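Local coordinates for 70 kDa protein (Xanthomonas sp., PDB 4B2N), which is a processive rubber oxygenase, a dioxygenase that carries two covalently bound c-type hemes and oxidatively cleaves the polyisoprene of latex, at residues Asn340-Leu343 with Ile344-Pro348; Val468-Glu471 with Leu472-Val475. All coordinates share one frame; numbering follows the deposited sequence.

Contact 1. Residues Asn340-Leu343 with Ile344-Pro348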
loop_
_atom_site.group_PDB
_atom_site.type_symbol
_atom_site.label_atom_id
_atom_site.label_comp_id
_atom_site.label_asym_id
_atom_site.label_seq_id
_atom_site.Cartn_x
_atom_site.Cartn_y
_atom_site.Cartn_z
ATOM N N ASN A 340 4.771 -12.665 1.666
ATOM C CA ASN A 340 3.851 -12.415 2.760
ATOM C C ASN A 340 4.472 -12.748 4.128
ATOM O O ASN A 340 4.334 -11.995 5.080
ATOM C CB ASN A 340 2.550 -13.192 2.573
ATOM C CG ASN A 340 1.601 -12.950 3.689
ATOM O OD1 ASN A 340 1.308 -13.878 4.476
ATOM N ND2 ASN A 340 1.178 -11.699 3.838
ATOM N N ASN A 341 5.089 -13.913 4.219
ATOM C CA ASN A 341 5.862 -14.231 5.401
ATOM C C ASN A 341 7.020 -13.278 5.701
ATOM O O ASN A 341 7.232 -12.987 6.825
ATOM C CB ASN A 341 6.362 -15.645 5.356
ATOM C CG ASN A 341 5.246 -16.640 5.557
ATOM O OD1 ASN A 341 4.228 -16.337 6.240
ATOM N ND2 ASN A 341 5.371 -17.788 4.922
ATOM N N PHE A 342 7.783 -12.817 4.706
ATOM C CA PHE A 342 8.737 -11.778 5.002
ATOM C C PHE A 342 7.980 -10.555 5.607
ATOM O O PHE A 342 8.391 -10.009 6.633
ATOM C CB PHE A 342 9.510 -11.364 3.720
ATOM C CG PHE A 342 10.450 -10.216 3.952
ATOM C CD1 PHE A 342 11.410 -10.290 4.981
ATOM C CD2 PHE A 342 10.390 -9.096 3.134
ATOM C CE1 PHE A 342 12.273 -9.203 5.177
ATOM C CE2 PHE A 342 11.272 -8.034 3.282
ATOM C CZ PHE A 342 12.189 -8.092 4.340
ATOM N N LEU A 343 6.904 -10.102 4.959
ATOM C CA LEU A 343 6.158 -8.899 5.492
ATOM C C LEU A 343 5.712 -9.108 6.930
ATOM O O LEU A 343 5.813 -8.201 7.779
ATOM C CB LEU A 343 4.914 -8.609 4.602
ATOM C CG LEU A 343 5.252 -8.468 3.098
ATOM C CD1 LEU A 343 4.031 -7.993 2.313
ATOM C CD2 LEU A 343 6.324 -7.378 2.979
ATOM N N ILE A 344 5.226 -10.308 7.240
ATOM C CA ILE A 344 4.761 -10.577 8.650
ATOM C C ILE A 344 5.993 -10.643 9.570
ATOM O O ILE A 344 5.861 -10.473 10.765
ATOM C CB ILE A 344 4.098 -11.964 8.737
ATOM C CG1 ILE A 344 2.767 -11.996 8.015
ATOM C CG2 ILE A 344 3.847 -12.387 10.164
ATOM C CD1 ILE A 344 2.410 -13.495 7.871
ATOM N N SER A 345 7.195 -10.853 9.027
ATOM C CA SER A 345 8.384 -11.005 9.919
ATOM C C SER A 345 8.904 -9.642 10.301
ATOM O O SER A 345 9.789 -9.558 11.139
ATOM C CB SER A 345 9.507 -11.805 9.203
ATOM O OG SER A 345 10.138 -10.965 8.243
ATOM N N LEU A 346 8.367 -8.576 9.688
ATOM C CA LEU A 346 8.939 -7.223 9.806
ATOM C C LEU A 346 8.519 -6.581 11.125
ATOM O O LEU A 346 7.391 -6.834 11.598
ATOM C CB LEU A 346 8.459 -6.308 8.640
ATOM C CG LEU A 346 9.006 -6.667 7.280
ATOM C CD1 LEU A 346 8.424 -5.682 6.281
ATOM C CD2 LEU A 346 10.521 -6.639 7.341
ATOM N N SER A 347 9.420 -5.778 11.706
ATOM C CA SER A 347 9.058 -4.802 12.739
ATOM C C SER A 347 9.441 -3.392 12.281
ATOM O O SER A 347 10.453 -3.186 11.636
ATOM C CB SER A 347 9.754 -5.137 14.102
ATOM O OG SER A 347 9.493 -6.525 14.414
ATOM N N PRO A 348 8.692 -2.391 12.741
ATOM C CA PRO A 348 9.050 -1.010 12.448
ATOM C C PRO A 348 10.365 -0.550 13.057
ATOM O O PRO A 348 10.766 -1.046 14.135
ATOM C CB PRO A 348 7.913 -0.196 13.135
ATOM C CG PRO A 348 6.847 -1.157 13.353
ATOM C CD PRO A 348 7.494 -2.502 13.604
HETATM O O HOH W 1 4.829 -6.928 10.118
#

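Contact 2. Residues Val468-Glu471 with Leu472-Val475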
loop_
_atom_site.group_PDB
_atom_site.type_symbol
_atom_site.label_atom_id
_atom_site.label_comp_id
_atom_site.label_asym_id
_atom_site.label_seq_id
_atom_site.Cartn_x
_atom_site.Cartn_y
_atom_site.Cartn_z
ATOM N N VAL A 468 -11.310 -18.686 -26.610
ATOM C CA VAL A 468 -12.691 -19.035 -27.005
ATOM C C VAL A 468 -13.508 -19.442 -25.777
ATOM O O VAL A 468 -14.643 -18.934 -25.562
ATOM C CB VAL A 468 -12.709 -20.160 -28.075
ATOM C CG1 VAL A 468 -14.065 -20.834 -28.161
ATOM C CG2 VAL A 468 -12.265 -19.577 -29.407
ATOM N N ALA A 469 -12.906 -20.288 -24.931
ATOM C CA ALA A 469 -13.628 -20.792 -23.760
ATOM C C ALA A 469 -13.802 -19.647 -22.743
ATOM O O ALA A 469 -14.825 -19.547 -22.013
ATOM C CB ALA A 469 -12.857 -21.966 -23.195
ATOM N N SER A 470 -12.792 -18.785 -22.655
ATOM C CA SER A 470 -12.924 -17.632 -21.777
ATOM C C SER A 470 -14.118 -16.759 -22.193
ATOM O O SER A 470 -14.897 -16.298 -21.346
ATOM C CB SER A 470 -11.656 -16.814 -21.720
ATOM O OG SER A 470 -11.815 -15.818 -20.697
ATOM N N GLU A 471 -14.293 -16.544 -23.492
ATOM C CA GLU A 471 -15.502 -15.844 -23.995
ATOM C C GLU A 471 -16.793 -16.557 -23.646
ATOM O O GLU A 471 -17.796 -15.921 -23.363
ATOM C CB GLU A 471 -15.405 -15.468 -25.503
ATOM C CG GLU A 471 -16.694 -14.875 -26.127
ATOM C CD GLU A 471 -16.610 -14.786 -27.691
ATOM O OE1 GLU A 471 -15.458 -14.546 -28.176
ATOM O OE2 GLU A 471 -17.643 -15.001 -28.423
ATOM N N LEU A 472 -16.795 -17.871 -23.690
ATOM C CA LEU A 472 -17.968 -18.619 -23.380
ATOM C C LEU A 472 -18.355 -18.306 -21.946
ATOM O O LEU A 472 -19.505 -17.982 -21.624
ATOM C CB LEU A 472 -17.686 -20.157 -23.620
ATOM C CG LEU A 472 -18.795 -21.169 -23.163
ATOM C CD1 LEU A 472 -18.567 -22.583 -23.682
ATOM C CD2 LEU A 472 -18.951 -21.201 -21.639
ATOM N N ARG A 473 -17.391 -18.398 -21.063
ATOM C CA ARG A 473 -17.675 -18.281 -19.609
ATOM C C ARG A 473 -18.065 -16.872 -19.163
ATOM O O ARG A 473 -18.767 -16.716 -18.118
ATOM C CB ARG A 473 -16.431 -18.692 -18.778
ATOM C CG ARG A 473 -16.174 -20.219 -18.780
ATOM C CD ARG A 473 -14.907 -20.588 -18.000
ATOM N NE ARG A 473 -13.658 -19.911 -18.387
ATOM C CZ ARG A 473 -12.710 -20.473 -19.142
ATOM N NH1 ARG A 473 -12.931 -21.668 -19.684
ATOM N NH2 ARG A 473 -11.553 -19.855 -19.349
ATOM N N ARG A 474 -17.535 -15.861 -19.854
ATOM C CA ARG A 474 -17.889 -14.425 -19.505
ATOM C C ARG A 474 -19.397 -14.154 -19.359
ATOM O O ARG A 474 -19.868 -13.387 -18.464
ATOM C CB ARG A 474 -17.281 -13.433 -20.535
ATOM C CG ARG A 474 -15.773 -13.345 -20.438
ATOM C CD ARG A 474 -15.322 -12.604 -19.165
ATOM N NE ARG A 474 -13.925 -12.229 -19.381
ATOM C CZ ARG A 474 -13.228 -11.461 -18.582
ATOM N NH1 ARG A 474 -13.772 -11.022 -17.466
ATOM N NH2 ARG A 474 -11.998 -11.107 -18.959
ATOM N N VAL A 475 -20.195 -14.746 -20.254
ATOM C CA VAL A 475 -21.628 -14.394 -20.295
ATOM C C VAL A 475 -22.359 -14.894 -19.016
ATOM O O VAL A 475 -22.955 -14.104 -18.291
ATOM C CB VAL A 475 -22.275 -14.917 -21.605
ATOM C CG1 VAL A 475 -23.751 -14.571 -21.603
ATOM C CG2 VAL A 475 -21.603 -14.306 -22.832
HETATM O O HOH W 2 -12.514 -13.438 -21.429
#

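Contact 1. Residues Asn340-Leu343 with Ile344-Pro348
Asn340 and Ile344 meet one turn apart near the C-terminal end of helix 333-345, where hydrogen bonds spaced four residues apart give way to bonds spaced three apart. The first pattern is the regular alpha-helical bond from Ile344 N to Asn340 O, 2.9 Å. Beyond it, Ser345 N bonds Phe342 O at 2.8 Å, approaching from well above the carbonyl plane, while its bond to Asn341 O is weak. Leu346 N reaches Leu343 O likewise; the bonds shift to three-residue spacing at the last turn, and Leu346 (psi 145°) carries the chain out of the helix.

A side-chain hydroxyl joins the backbone bonds. Ser345 OG, placed between backbone N and carbonyl carbon (chi1 75°), turns back to donate to Phe342 O at 2.6 Å, in the carbonyl plane and on a lone pair. One oxygen is thus gripped twice by one residue, a task for which the short serine side chain is well suited.

Leu346 meets apolar side chains both three and four residues back. Its CD2 approaches the Phe342 ring obliquely, in an off-centre CH-pi contact 4.2 Å from its centroid; Trp209 meets that ring edge-to-face. Leu343, apolar and in contact with heme c, lines the pocket while its CD2 faces Leu346 CD1.

On another side, Ile344 threads its unbranched arm between polar neighbours: CG1 packs on Asn340 O, and CD1 lies 3.6 Å from Asn340 OD1. The Asn341 side chain runs alongside in the same direction, its amide held by Arg84 and Ser94. A water within bonding distance of two carbonyls, 2.8 Å from Leu343 O and 3.0 Å from Leu346 O, can donate to either.

Contact 2. Residues Val468-Glu471 with Leu472-Val475
The guanidinium of Arg473 lies with one face over the backbone of Ala469 and Ser470: Ala469 O stands 3.6 Å above its plane and Ser470 CA 3.5 Å, both offset toward the rim. Its NH1 also meets Ala469 CB at 3.5 Å, and the small methyl lets the group settle this close to the helix. A bend at chi3 (-54°) folds the arginine back toward the preceding turn. The second flat group, that of Arg474, has a water in plane at its edge; this water accepts from Arg474 NE at 2.8 Å and donates to Ser470 OG at 2.6 Å, joining side chains four residues apart.

Beneath these groups runs ordinary alpha-helical bonding of helix 467-481, from Leu472 N to Val468 O, Arg473 N to Ala469 O and Arg474 N to Ser470 O. The aliphatic part of Arg474 rests on the last of these carbonyls, with CG 3.2 Å from Ser470 O.

Both arginines are buried, and their charges are met from outside the helix. Asp263 takes a salt bridge from Arg473 and a hydrogen bond from Ser470, while Arg474 pairs with Glu275 and bonds Pro259 O and Ala270 O. Such surroundings would be expected to keep both guanidinium groups charged, so that ionic and hydrogen bonds fasten the inner side of this helix to the 259-275 region.

In the fold
Contact 1 comes first along the chain, in helix 333-345, and contact 2 follows in helix 467-481; their centres are 39 Å apart, and their nearest atoms about 26 Å, so they do not touch. Contact 1 is buried, about 14 Å from the centre of the chain, and Leu343 brings it to the pocket of the heme c whose iron is bound by His195, close to Arg294 and some 7 Å, side chain to side chain, from that axial histidine. Contact 2 lies 33 Å from that centre, far from the heme sites. One helix therefore helps to wall a heme, whereas the other packs at the periphery of this largely loop-built, single-chain protein.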